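Local coordinates for protein lipase aflb (Neosartorya fumigata, PDB 6IDY) that probably hydrolyses the ester bonds of lipids, as a fungal lipase built on the alpha/beta-hydrolase fold, at residues A[58-61]-A[65-68]; A[91-96]-A[410-415]; A[71-76]-A[82-87]; A[358-361]-A[365-368]; A[96-101]-A[177-182]. All blocks are in the same frame, centred on the assembly; numbering follows the deposited sequence.

Overall arrangement
Read from the N terminus, the chain first makes two short closures. Contact 1 folds the loop 58-61 back onto the start of helix 63-73, and contact 3 then pairs the end of that helix with helix 81-90. Contact 2 closes by far the longest loop, bringing 91-96 against 410-415, and within it contacts 5 and 4 are nested one after the other; none of the loops cross. Contact 5 joins helix 96-103 to the end of helix 173-178, which follows strand 161-166 of the central sheet. Contact 4 closes a short loop just after H361, between 358-361 and 365-368. Together they bind the N-terminal helices to the hydrolase core and to the C-terminal helices, with E412 of contact 2 bonded to T360 and Y366 of contact 4.

Contact 1. Residues A[58-61]-A[65-68]; sequences KDAK and EAFD
K61 and E65 meet through one direct hydrogen bond and one water. The direct bond runs from K61 N to E65 OE1 (2.9 Å) and is nearly straight, at 168° about the hydrogen. It approaches OE1 on the anti side of the carboxylate, tilted 31° out of its plane. E65 brings this oxygen across with CG set beside its own backbone N (chi1 -78°) and the chain extended from there on.

Helix 63-73 begins here. S62 OG makes a weak bond to E65 N, as an N-cap serine does, while the E65 carboxylate reaches back to K61 N, one residue before the position that a strict capping box would use. The first turn of the helix may steady the negative charge.

Charge adds a looser link. K61 NZ stays 4.5 Å from E65 OE1, beyond a salt bridge, and a water joins the two ends instead: it accepts from K61 NZ (2.8 Å) and donates to E65 OE2 (2.7 Å).

Apolar packing lies on the buried side. The A60 methyl CB abuts A66 CB at 4.1 Å and E65 CB at 4.0 Å, and A66 in turn rests on L405, L408 and L409 of helix 405-412.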
# COMPACT_ATOMS: atom_id res chain seq x y z
N LYS A 58 -8.84 -1.80 -28.43
CA LYS A 58 -9.01 -2.67 -27.27
C LYS A 58 -9.03 -1.89 -25.95
O LYS A 58 -9.50 -2.44 -24.95
CB LYS A 58 -7.94 -3.78 -27.23
CG LYS A 58 -7.93 -4.67 -28.47
CD LYS A 58 -8.06 -6.14 -28.13
CE LYS A 58 -8.19 -7.00 -29.37
NZ LYS A 58 -9.53 -6.88 -30.00
N ASP A 59 -8.54 -0.63 -25.94
CA ASP A 59 -8.50 0.22 -24.74
C ASP A 59 -9.87 0.58 -24.20
O ASP A 59 -10.84 0.60 -24.95
CB ASP A 59 -7.69 1.50 -25.00
CG ASP A 59 -6.19 1.28 -25.16
OD1 ASP A 59 -5.64 0.43 -24.44
OD2 ASP A 59 -5.58 1.99 -25.99
N ALA A 60 -9.95 0.84 -22.89
CA ALA A 60 -11.19 1.23 -22.24
C ALA A 60 -11.53 2.66 -22.67
O ALA A 60 -10.68 3.54 -22.58
CB ALA A 60 -11.05 1.15 -20.73
N LYS A 61 -12.72 2.85 -23.25
CA LYS A 61 -13.21 4.14 -23.73
C LYS A 61 -13.83 4.93 -22.57
O LYS A 61 -13.95 6.15 -22.64
CB LYS A 61 -14.26 3.95 -24.84
CG LYS A 61 -13.66 3.50 -26.16
CD LYS A 61 -14.74 3.24 -27.20
CE LYS A 61 -14.18 2.70 -28.50
NZ LYS A 61 -13.63 1.33 -28.34
N GLU A 65 -16.17 0.49 -19.05
CA GLU A 65 -15.43 -0.46 -19.88
C GLU A 65 -14.24 -1.05 -19.11
O GLU A 65 -13.97 -2.24 -19.25
CB GLU A 65 -14.95 0.19 -21.18
CG GLU A 65 -16.04 0.31 -22.22
CD GLU A 65 -15.58 0.28 -23.67
OE1 GLU A 65 -14.41 0.63 -23.93
OE2 GLU A 65 -16.40 -0.10 -24.53
N ALA A 66 -13.57 -0.23 -18.29
CA ALA A 66 -12.44 -0.65 -17.46
C ALA A 66 -12.91 -1.68 -16.43
O ALA A 66 -12.25 -2.71 -16.27
CB ALA A 66 -11.82 0.55 -16.75
N PHE A 67 -14.07 -1.42 -15.77
CA PHE A 67 -14.66 -2.34 -14.79
C PHE A 67 -15.15 -3.62 -15.44
O PHE A 67 -15.03 -4.68 -14.83
CB PHE A 67 -15.77 -1.66 -13.97
CG PHE A 67 -15.27 -0.83 -12.82
CD1 PHE A 67 -14.65 -1.43 -11.73
CD2 PHE A 67 -15.44 0.55 -12.81
CE1 PHE A 67 -14.18 -0.65 -10.66
CE2 PHE A 67 -14.99 1.32 -11.73
CZ PHE A 67 -14.36 0.71 -10.67
N ASP A 68 -15.67 -3.53 -16.69
CA ASP A 68 -16.12 -4.69 -17.46
C ASP A 68 -14.94 -5.63 -17.71
O ASP A 68 -15.09 -6.84 -17.60
CB ASP A 68 -16.79 -4.26 -18.79
CG ASP A 68 -18.16 -3.63 -18.67
OD1 ASP A 68 -18.76 -3.68 -17.58
OD2 ASP A 68 -18.64 -3.08 -19.68
O HOH W 1 -15.71 -0.19 -27.19

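Contact 2. Residues A[91-96]-A[410-415]; sequences VGLIPA and GTEGLL
I94 CD1 lies over one face of the peptide group that joins E412 to G413, almost directly above G413 N at 3.6 Å. The other flat group, the E412 carboxylate, is turned away from 91-96. Its OE2 is hydrogen-bonded to the hydroxyls of both Y366 and T360, and its OE1 lies close to E362 OE2, a pairing of like charges that may raise the proton affinity of one of the two acids.

The contact packs the connection between helices 81-90 and 96-103 against the junction of helices 405-412 and 414-424, two regions more than 300 residues apart. A Schellman motif at G92 ends the first of these helices and P95 is the N-cap of the next, leaving L93 and I94 in the short link between them, with their side chains toward the C-terminal helices.

At G413 the backbone itself is the packing surface: with no side chain there, I94 CD1 also comes within 3.8 Å of G413 CA. E412 contributes only its aliphatic part, because the bend at chi2 (-52°) carries the acid off toward its hydroxyl partners. L93 CD2 fits against that stem, 3.8 Å from E412 CB and 3.9 Å from E412 CG.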
# COMPACT_ATOMS: atom_id res chain seq x y z
N VAL A 91 -6.57 -8.72 -21.25
CA VAL A 91 -7.83 -7.99 -21.48
C VAL A 91 -7.58 -6.58 -22.05
O VAL A 91 -8.54 -5.88 -22.37
CB VAL A 91 -8.77 -7.96 -20.23
CG1 VAL A 91 -9.10 -9.37 -19.75
CG2 VAL A 91 -8.19 -7.11 -19.10
N GLY A 92 -6.31 -6.18 -22.14
CA GLY A 92 -5.90 -4.88 -22.65
C GLY A 92 -6.34 -3.70 -21.80
O GLY A 92 -6.71 -2.66 -22.34
N LEU A 93 -6.29 -3.86 -20.47
CA LEU A 93 -6.69 -2.82 -19.53
C LEU A 93 -5.72 -1.63 -19.50
O LEU A 93 -6.15 -0.49 -19.30
CB LEU A 93 -6.88 -3.41 -18.12
CG LEU A 93 -7.57 -2.54 -17.06
CD1 LEU A 93 -9.03 -2.33 -17.37
CD2 LEU A 93 -7.48 -3.17 -15.71
N ILE A 94 -4.41 -1.88 -19.71
CA ILE A 94 -3.41 -0.82 -19.62
C ILE A 94 -3.07 -0.25 -20.99
O ILE A 94 -2.50 -0.96 -21.83
CB ILE A 94 -2.15 -1.22 -18.80
CG1 ILE A 94 -2.47 -2.16 -17.60
CG2 ILE A 94 -1.36 0.03 -18.35
CD1 ILE A 94 -3.54 -1.67 -16.49
N PRO A 95 -3.40 1.04 -21.24
CA PRO A 95 -3.04 1.64 -22.53
C PRO A 95 -1.54 1.96 -22.59
O PRO A 95 -0.87 2.01 -21.55
CB PRO A 95 -3.91 2.90 -22.62
CG PRO A 95 -4.38 3.17 -21.26
CD PRO A 95 -4.05 2.02 -20.35
N ALA A 96 -1.04 2.15 -23.82
CA ALA A 96 0.36 2.42 -24.15
C ALA A 96 0.99 3.57 -23.37
O ALA A 96 2.11 3.42 -22.90
CB ALA A 96 0.52 2.63 -25.65
N GLY A 410 -4.05 3.16 -14.22
CA GLY A 410 -2.71 3.31 -13.66
C GLY A 410 -2.51 2.55 -12.36
O GLY A 410 -1.47 1.92 -12.17
N THR A 411 -3.52 2.60 -11.47
CA THR A 411 -3.52 1.87 -10.18
C THR A 411 -3.46 0.36 -10.44
O THR A 411 -2.74 -0.36 -9.76
CB THR A 411 -4.72 2.28 -9.32
OG1 THR A 411 -4.65 3.69 -9.07
CG2 THR A 411 -4.79 1.52 -7.99
N GLU A 412 -4.20 -0.12 -11.44
CA GLU A 412 -4.21 -1.53 -11.83
C GLU A 412 -2.86 -1.95 -12.42
O GLU A 412 -2.37 -3.05 -12.13
CB GLU A 412 -5.37 -1.82 -12.82
CG GLU A 412 -6.72 -1.96 -12.13
CD GLU A 412 -6.78 -2.94 -10.97
OE1 GLU A 412 -6.08 -3.97 -11.04
OE2 GLU A 412 -7.52 -2.68 -10.00
N GLY A 413 -2.24 -1.05 -13.19
CA GLY A 413 -0.94 -1.24 -13.81
C GLY A 413 0.21 -1.44 -12.83
O GLY A 413 1.27 -1.91 -13.24
N LEU A 414 0.01 -1.09 -11.53
CA LEU A 414 0.99 -1.25 -10.45
C LEU A 414 1.42 -2.70 -10.24
O LEU A 414 2.54 -2.94 -9.77
CB LEU A 414 0.45 -0.70 -9.12
CG LEU A 414 0.13 0.78 -9.05
CD1 LEU A 414 -0.55 1.10 -7.71
CD2 LEU A 414 1.37 1.64 -9.29
N LEU A 415 0.53 -3.65 -10.56
CA LEU A 415 0.78 -5.09 -10.44
C LEU A 415 1.94 -5.52 -11.31
O LEU A 415 2.65 -6.46 -10.95
CB LEU A 415 -0.48 -5.89 -10.80
CG LEU A 415 -1.66 -5.76 -9.84
CD1 LEU A 415 -2.87 -6.43 -10.41
CD2 LEU A 415 -1.34 -6.34 -8.46

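Contact 3. Residues A[71-76]-A[82-87]; sequences QSIFAD and LKMTRE
A helical hairpin is closed by I73, F74 and D76, at and just beyond the end of helix 63-73, meeting K83, M84 and E87 of helix 81-90 across a short connection. I73 fills the middle. Its CG1 and CG2 straddle E87 CB at 3.7 and 3.8 Å, the two side chains running past each other in opposite senses, and its CD1 reaches the backbone carbonyl of E87. Of the E87 side chain, CB alone takes part, since a bend at chi2 (-54°) turns the carboxylate elsewhere.

M84 comes in nearly perpendicular to I73 and supplies the sulfur. SD touches I73 CG2 at 3.7 Å and F74 CE1 at 3.8 Å, and it stands 5.1 Å from the F74 ring centroid along a line 66° off the ring normal. This is an oblique Met-aromatic contact. The F74 ring is also backed by V358 and T360, while M84 lies against L415 of helix 414-424, so the hairpin is keyed into the core from both partners.

On the outer side, the fully extended K83 sends its NZ to within 4.1 Å of D76 CB, with D76 OD2 at 4.4 Å. The adhesion of the hairpin therefore rests mainly on dispersion and on the polarisable sulfur, and the outer pair of opposite charges, beyond salt-bridge range, probably adds only a mild attraction.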
# COMPACT_ATOMS: atom_id res chain seq x y z
N GLN A 71 -14.09 -7.29 -14.30
CA GLN A 71 -15.13 -8.30 -14.06
C GLN A 71 -14.96 -9.55 -14.95
O GLN A 71 -15.31 -10.65 -14.53
CB GLN A 71 -16.53 -7.70 -14.16
CG GLN A 71 -16.80 -6.75 -12.98
CD GLN A 71 -18.24 -6.37 -12.80
OE1 GLN A 71 -18.96 -6.99 -12.02
NE2 GLN A 71 -18.67 -5.32 -13.50
N SER A 72 -14.35 -9.37 -16.14
CA SER A 72 -14.03 -10.45 -17.07
C SER A 72 -12.91 -11.33 -16.47
O SER A 72 -12.93 -12.55 -16.64
CB SER A 72 -13.58 -9.88 -18.41
OG SER A 72 -13.16 -10.91 -19.30
N ILE A 73 -11.95 -10.70 -15.75
CA ILE A 73 -10.84 -11.40 -15.08
C ILE A 73 -11.42 -12.22 -13.90
O ILE A 73 -10.96 -13.33 -13.65
CB ILE A 73 -9.73 -10.40 -14.61
CG1 ILE A 73 -9.11 -9.63 -15.80
CG2 ILE A 73 -8.64 -11.10 -13.77
CD1 ILE A 73 -8.24 -8.40 -15.42
N PHE A 74 -12.44 -11.67 -13.23
CA PHE A 74 -13.11 -12.27 -12.07
C PHE A 74 -14.23 -13.25 -12.43
O PHE A 74 -14.88 -13.78 -11.52
CB PHE A 74 -13.65 -11.16 -11.14
CG PHE A 74 -12.63 -10.58 -10.18
CD1 PHE A 74 -11.61 -9.75 -10.64
CD2 PHE A 74 -12.72 -10.82 -8.82
CE1 PHE A 74 -10.67 -9.22 -9.75
CE2 PHE A 74 -11.80 -10.26 -7.93
CZ PHE A 74 -10.77 -9.47 -8.40
N ALA A 75 -14.45 -13.52 -13.74
CA ALA A 75 -15.50 -14.42 -14.24
C ALA A 75 -15.44 -15.85 -13.70
O ALA A 75 -16.49 -16.45 -13.48
CB ALA A 75 -15.52 -14.43 -15.77
N ASP A 76 -14.23 -16.39 -13.49
CA ASP A 76 -14.01 -17.74 -12.96
C ASP A 76 -13.69 -17.71 -11.47
O ASP A 76 -13.31 -18.74 -10.89
CB ASP A 76 -12.91 -18.47 -13.75
CG ASP A 76 -13.27 -18.71 -15.21
OD1 ASP A 76 -14.33 -19.33 -15.47
OD2 ASP A 76 -12.48 -18.29 -16.08
N LEU A 82 -0.59 -13.67 -9.49
CA LEU A 82 -0.04 -14.02 -10.80
C LEU A 82 -1.10 -14.02 -11.91
O LEU A 82 -0.84 -13.48 -12.99
CB LEU A 82 0.75 -15.35 -10.76
CG LEU A 82 1.99 -15.41 -9.85
CD1 LEU A 82 2.57 -16.82 -9.81
CD2 LEU A 82 3.08 -14.43 -10.30
N LYS A 83 -2.31 -14.57 -11.64
CA LYS A 83 -3.39 -14.59 -12.62
C LYS A 83 -3.87 -13.18 -12.91
O LYS A 83 -4.01 -12.82 -14.08
CB LYS A 83 -4.56 -15.50 -12.21
CG LYS A 83 -5.62 -15.63 -13.30
CD LYS A 83 -6.77 -16.56 -12.91
CE LYS A 83 -7.84 -16.56 -13.97
NZ LYS A 83 -8.99 -17.42 -13.61
N MET A 84 -4.10 -12.38 -11.86
CA MET A 84 -4.53 -10.98 -11.99
C MET A 84 -3.54 -10.20 -12.87
O MET A 84 -3.96 -9.58 -13.84
CB MET A 84 -4.68 -10.32 -10.60
CG MET A 84 -5.33 -8.95 -10.65
SD MET A 84 -7.07 -9.00 -11.09
CE MET A 84 -7.32 -7.36 -11.69
N THR A 85 -2.23 -10.29 -12.57
CA THR A 85 -1.15 -9.59 -13.30
C THR A 85 -1.10 -9.98 -14.78
O THR A 85 -0.96 -9.11 -15.63
CB THR A 85 0.20 -9.75 -12.58
OG1 THR A 85 0.02 -9.46 -11.20
CG2 THR A 85 1.27 -8.82 -13.14
N ARG A 86 -1.23 -11.29 -15.07
CA ARG A 86 -1.22 -11.81 -16.44
C ARG A 86 -2.46 -11.32 -17.23
O ARG A 86 -2.31 -10.87 -18.36
CB ARG A 86 -1.16 -13.35 -16.43
CG ARG A 86 -1.05 -13.98 -17.82
CD ARG A 86 -1.80 -15.30 -17.90
NE ARG A 86 -0.91 -16.45 -17.71
CZ ARG A 86 -0.76 -17.11 -16.56
NH1 ARG A 86 -1.44 -16.74 -15.48
NH2 ARG A 86 0.07 -18.14 -16.49
N GLU A 87 -3.65 -11.43 -16.63
CA GLU A 87 -4.93 -11.07 -17.27
C GLU A 87 -5.12 -9.57 -17.51
O GLU A 87 -5.83 -9.21 -18.44
CB GLU A 87 -6.12 -11.67 -16.51
CG GLU A 87 -6.21 -13.19 -16.58
CD GLU A 87 -6.21 -13.79 -17.97
OE1 GLU A 87 -6.98 -13.32 -18.83
OE2 GLU A 87 -5.41 -14.73 -18.20

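Contact 4. Residues A[358-361]-A[365-368]; sequences VYTH and LYNP
The histidine-bearing loop of the alpha/beta hydrolase fold folds back on itself here, through Y359 and T360 on one arm and Y366, N367 and P368 on the other. H361, which ends the first arm, is hydrogen-bonded to S233 through NE2 and to D318 through ND1, the geometry expected of a Ser-His-Asp catalytic triad in this family.

N367 caps the helix that starts at P368 with its OD1, and its ND2 sits over the centre of the Y359 ring, 3.1 Å above the plane. The amide plane stands almost upright on the ring (83°), and ND2 also donates to A355 O, so its other N-H probably faces the pi cloud. The Y359 hydroxyl is tied to V398 O, and P368 CD passes 3.9 Å from Y359 OH.

Y366 comes to the ring's rim. Its CD1 lies in the plane of the Y359 ring, and its CE1 is 3.8 Å from Y359 CD2. With its CG in the crowded position between backbone N and carbonyl carbon (chi1 56°), Y366 is directed across the loop. There its OH is hydrogen-bonded to E412 OE2 of helix 405-412, and a water donates to Y366 OH (2.7 Å) and V358 O (2.9 Å) and accepts from T360 N (3.0 Å).

The buried polar ends of Y359, Y366 and N367 thus each have a hydrogen-bond partner, with the ring face probably a second, weaker acceptor for ND2.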
# COMPACT_ATOMS: atom_id res chain seq x y z
N VAL A 358 -16.67 -4.96 -7.65
CA VAL A 358 -15.39 -5.66 -7.77
C VAL A 358 -14.22 -4.69 -7.63
O VAL A 358 -13.77 -4.09 -8.61
CB VAL A 358 -15.32 -6.55 -9.05
CG1 VAL A 358 -14.00 -7.32 -9.13
CG2 VAL A 358 -16.49 -7.53 -9.11
N TYR A 359 -13.74 -4.52 -6.39
CA TYR A 359 -12.59 -3.69 -6.07
C TYR A 359 -11.50 -4.57 -5.56
O TYR A 359 -11.63 -5.21 -4.52
CB TYR A 359 -12.93 -2.55 -5.09
CG TYR A 359 -13.81 -1.50 -5.73
CD1 TYR A 359 -15.19 -1.65 -5.74
CD2 TYR A 359 -13.25 -0.41 -6.38
CE1 TYR A 359 -16.01 -0.71 -6.38
CE2 TYR A 359 -14.06 0.54 -7.01
CZ TYR A 359 -15.44 0.39 -6.99
OH TYR A 359 -16.26 1.30 -7.60
N THR A 360 -10.42 -4.64 -6.34
CA THR A 360 -9.25 -5.47 -6.05
C THR A 360 -8.47 -4.91 -4.85
O THR A 360 -8.85 -3.88 -4.28
CB THR A 360 -8.37 -5.50 -7.30
OG1 THR A 360 -8.08 -4.14 -7.66
CG2 THR A 360 -9.04 -6.20 -8.49
N HIS A 361 -7.37 -5.58 -4.47
CA HIS A 361 -6.47 -5.18 -3.39
C HIS A 361 -6.00 -3.75 -3.67
O HIS A 361 -6.11 -2.89 -2.80
CB HIS A 361 -5.29 -6.15 -3.37
CG HIS A 361 -4.30 -5.91 -2.27
ND1 HIS A 361 -4.61 -6.15 -0.95
CD2 HIS A 361 -3.01 -5.53 -2.36
CE1 HIS A 361 -3.51 -5.88 -0.27
NE2 HIS A 361 -2.52 -5.51 -1.07
N LEU A 365 -7.80 1.67 -3.53
CA LEU A 365 -7.16 2.99 -3.67
C LEU A 365 -7.99 3.98 -4.51
O LEU A 365 -7.85 5.19 -4.35
CB LEU A 365 -5.74 2.86 -4.25
CG LEU A 365 -4.70 2.15 -3.38
CD1 LEU A 365 -3.50 1.72 -4.22
CD2 LEU A 365 -4.27 3.03 -2.19
N TYR A 366 -8.83 3.46 -5.42
CA TYR A 366 -9.68 4.31 -6.25
C TYR A 366 -11.17 4.12 -5.92
O TYR A 366 -12.03 4.54 -6.69
CB TYR A 366 -9.38 4.16 -7.77
CG TYR A 366 -9.46 2.76 -8.34
CD1 TYR A 366 -10.68 2.10 -8.47
CD2 TYR A 366 -8.33 2.12 -8.84
CE1 TYR A 366 -10.77 0.83 -9.03
CE2 TYR A 366 -8.40 0.85 -9.40
CZ TYR A 366 -9.62 0.21 -9.51
OH TYR A 366 -9.70 -1.05 -10.04
N ASN A 367 -11.48 3.51 -4.76
CA ASN A 367 -12.87 3.28 -4.35
C ASN A 367 -13.51 4.58 -3.78
O ASN A 367 -12.89 5.22 -2.93
CB ASN A 367 -12.98 2.11 -3.37
CG ASN A 367 -14.40 1.83 -2.97
OD1 ASN A 367 -14.92 2.43 -2.04
ND2 ASN A 367 -15.06 0.96 -3.70
N PRO A 368 -14.73 4.96 -4.22
CA PRO A 368 -15.34 6.21 -3.71
C PRO A 368 -15.64 6.23 -2.22
O PRO A 368 -15.50 7.29 -1.60
CB PRO A 368 -16.60 6.38 -4.56
CG PRO A 368 -16.88 5.04 -5.10
CD PRO A 368 -15.59 4.33 -5.24
O HOH W 2 -11.02 -3.14 -8.88

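Contact 5. Residues A[96-101]-A[177-182]; sequences ADILSF and YYFNFG
F101 reaches from helix 96-103 into a pair of consecutive aromatic residues, Y178 and F179. From its CB, CG is set trans to the backbone nitrogen (chi1 175°), which throws the ring out from the helix toward 177-182. The first ring atom to touch is CD2, pressed against F179 CZ at 3.5 Å. Next along the same side, CE2 is shared: it lies 3.7 Å from F179 CZ and 3.6 Å from Y178 CD2. The tip, CZ, stands over the centre of the Y178 ring, 3.6 Å above its plane.

The two partners are thus met quite differently. F101 and Y178 overlap with centroids 4.5 Å apart and planes inclined at 32°, whereas the F101 and F179 planes are almost perpendicular, at 89°. Y178 and F179 also abut each other, with F179 CG at the in-plane edge of the Y178 ring and Y178 CD2 above the face of F179, and the three rings make one aromatic cluster. One helical turn before F101, I98 CG2 extends it, 4.1 Å from F179 CZ; I98 and F179 both lean on helix 405-412 as well, on L409 and T411 respectively.

The cluster joins the N-terminal helices to the end of helix 173-178, where the chain turns as Y177 O accepts from both N180 N and G182 N. Cohesion across the contact comes from carbon surfaces alone, so it depends on ring shape and dispersion rather than on directed bonds, with Y178 exposed and F179 buried.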
# COMPACT_ATOMS: atom_id res chain seq x y z
N ALA A 96 -1.04 2.15 -23.82
CA ALA A 96 0.36 2.42 -24.15
C ALA A 96 0.99 3.57 -23.37
O ALA A 96 2.11 3.42 -22.90
CB ALA A 96 0.52 2.63 -25.65
N ASP A 97 0.28 4.71 -23.23
CA ASP A 97 0.80 5.88 -22.52
C ASP A 97 1.03 5.60 -21.03
O ASP A 97 2.04 6.02 -20.47
CB ASP A 97 -0.10 7.11 -22.75
CG ASP A 97 -1.52 7.00 -22.20
OD1 ASP A 97 -2.15 5.93 -22.38
OD2 ASP A 97 -2.01 8.00 -21.62
N ILE A 98 0.11 4.83 -20.40
CA ILE A 98 0.23 4.45 -19.00
C ILE A 98 1.36 3.42 -18.86
O ILE A 98 2.23 3.60 -18.01
CB ILE A 98 -1.13 4.04 -18.36
CG1 ILE A 98 -2.08 5.27 -18.32
CG2 ILE A 98 -0.94 3.44 -16.95
CD1 ILE A 98 -3.55 5.01 -18.03
N LEU A 99 1.41 2.41 -19.78
CA LEU A 99 2.47 1.40 -19.83
C LEU A 99 3.85 2.04 -19.97
O LEU A 99 4.78 1.63 -19.27
CB LEU A 99 2.25 0.41 -21.00
CG LEU A 99 1.30 -0.76 -20.77
CD1 LEU A 99 1.11 -1.57 -22.05
CD2 LEU A 99 1.79 -1.68 -19.66
N SER A 100 3.97 3.07 -20.83
CA SER A 100 5.21 3.82 -21.06
C SER A 100 5.68 4.50 -19.78
O SER A 100 6.86 4.44 -19.46
CB SER A 100 5.04 4.83 -22.18
OG SER A 100 6.23 5.55 -22.43
N PHE A 101 4.73 5.12 -19.03
CA PHE A 101 5.00 5.80 -17.76
C PHE A 101 5.45 4.79 -16.70
O PHE A 101 6.46 5.01 -16.04
CB PHE A 101 3.76 6.60 -17.29
CG PHE A 101 3.89 7.25 -15.93
CD1 PHE A 101 4.66 8.40 -15.75
CD2 PHE A 101 3.22 6.72 -14.82
CE1 PHE A 101 4.77 9.00 -14.49
CE2 PHE A 101 3.34 7.32 -13.57
CZ PHE A 101 4.11 8.45 -13.41
N TYR A 177 0.88 6.09 -5.53
CA TYR A 177 0.00 7.19 -5.16
C TYR A 177 -0.21 8.24 -6.24
O TYR A 177 -1.15 9.02 -6.13
CB TYR A 177 0.49 7.80 -3.85
CG TYR A 177 0.24 6.85 -2.70
CD1 TYR A 177 -1.05 6.54 -2.29
CD2 TYR A 177 1.30 6.21 -2.06
CE1 TYR A 177 -1.29 5.64 -1.26
CE2 TYR A 177 1.07 5.32 -1.01
CZ TYR A 177 -0.23 5.05 -0.60
OH TYR A 177 -0.47 4.21 0.45
N TYR A 178 0.60 8.23 -7.30
CA TYR A 178 0.46 9.14 -8.44
C TYR A 178 -0.95 9.00 -9.03
O TYR A 178 -1.57 10.01 -9.38
CB TYR A 178 1.54 8.81 -9.50
CG TYR A 178 1.47 9.63 -10.76
CD1 TYR A 178 2.17 10.83 -10.87
CD2 TYR A 178 0.76 9.19 -11.87
CE1 TYR A 178 2.12 11.59 -12.04
CE2 TYR A 178 0.70 9.94 -13.05
CZ TYR A 178 1.38 11.15 -13.13
OH TYR A 178 1.33 11.88 -14.28
N PHE A 179 -1.47 7.76 -9.10
CA PHE A 179 -2.78 7.43 -9.66
C PHE A 179 -3.93 7.38 -8.65
O PHE A 179 -5.03 6.92 -8.99
CB PHE A 179 -2.69 6.10 -10.43
CG PHE A 179 -1.78 6.13 -11.64
CD1 PHE A 179 -2.14 6.81 -12.79
CD2 PHE A 179 -0.58 5.43 -11.64
CE1 PHE A 179 -1.31 6.82 -13.91
CE2 PHE A 179 0.25 5.42 -12.77
CZ PHE A 179 -0.13 6.11 -13.90
N ASN A 180 -3.72 7.86 -7.41
CA ASN A 180 -4.80 7.85 -6.43
C ASN A 180 -4.60 8.86 -5.30
O ASN A 180 -4.72 10.05 -5.54
CB ASN A 180 -5.10 6.42 -5.90
CG ASN A 180 -3.87 5.61 -5.62
OD1 ASN A 180 -3.25 5.75 -4.57
ND2 ASN A 180 -3.50 4.74 -6.54
N PHE A 181 -4.32 8.39 -4.06
CA PHE A 181 -4.24 9.23 -2.86
C PHE A 181 -3.12 10.28 -2.86
O PHE A 181 -3.09 11.12 -1.96
CB PHE A 181 -4.20 8.37 -1.59
CG PHE A 181 -5.57 7.83 -1.22
CD1 PHE A 181 -6.56 8.69 -0.75
CD2 PHE A 181 -5.86 6.48 -1.33
CE1 PHE A 181 -7.82 8.20 -0.41
CE2 PHE A 181 -7.12 5.98 -0.97
CZ PHE A 181 -8.09 6.85 -0.51
N GLY A 182 -2.28 10.32 -3.90
CA GLY A 182 -1.31 11.40 -4.06
C GLY A 182 -2.08 12.70 -4.30
O GLY A 182 -1.55 13.79 -4.09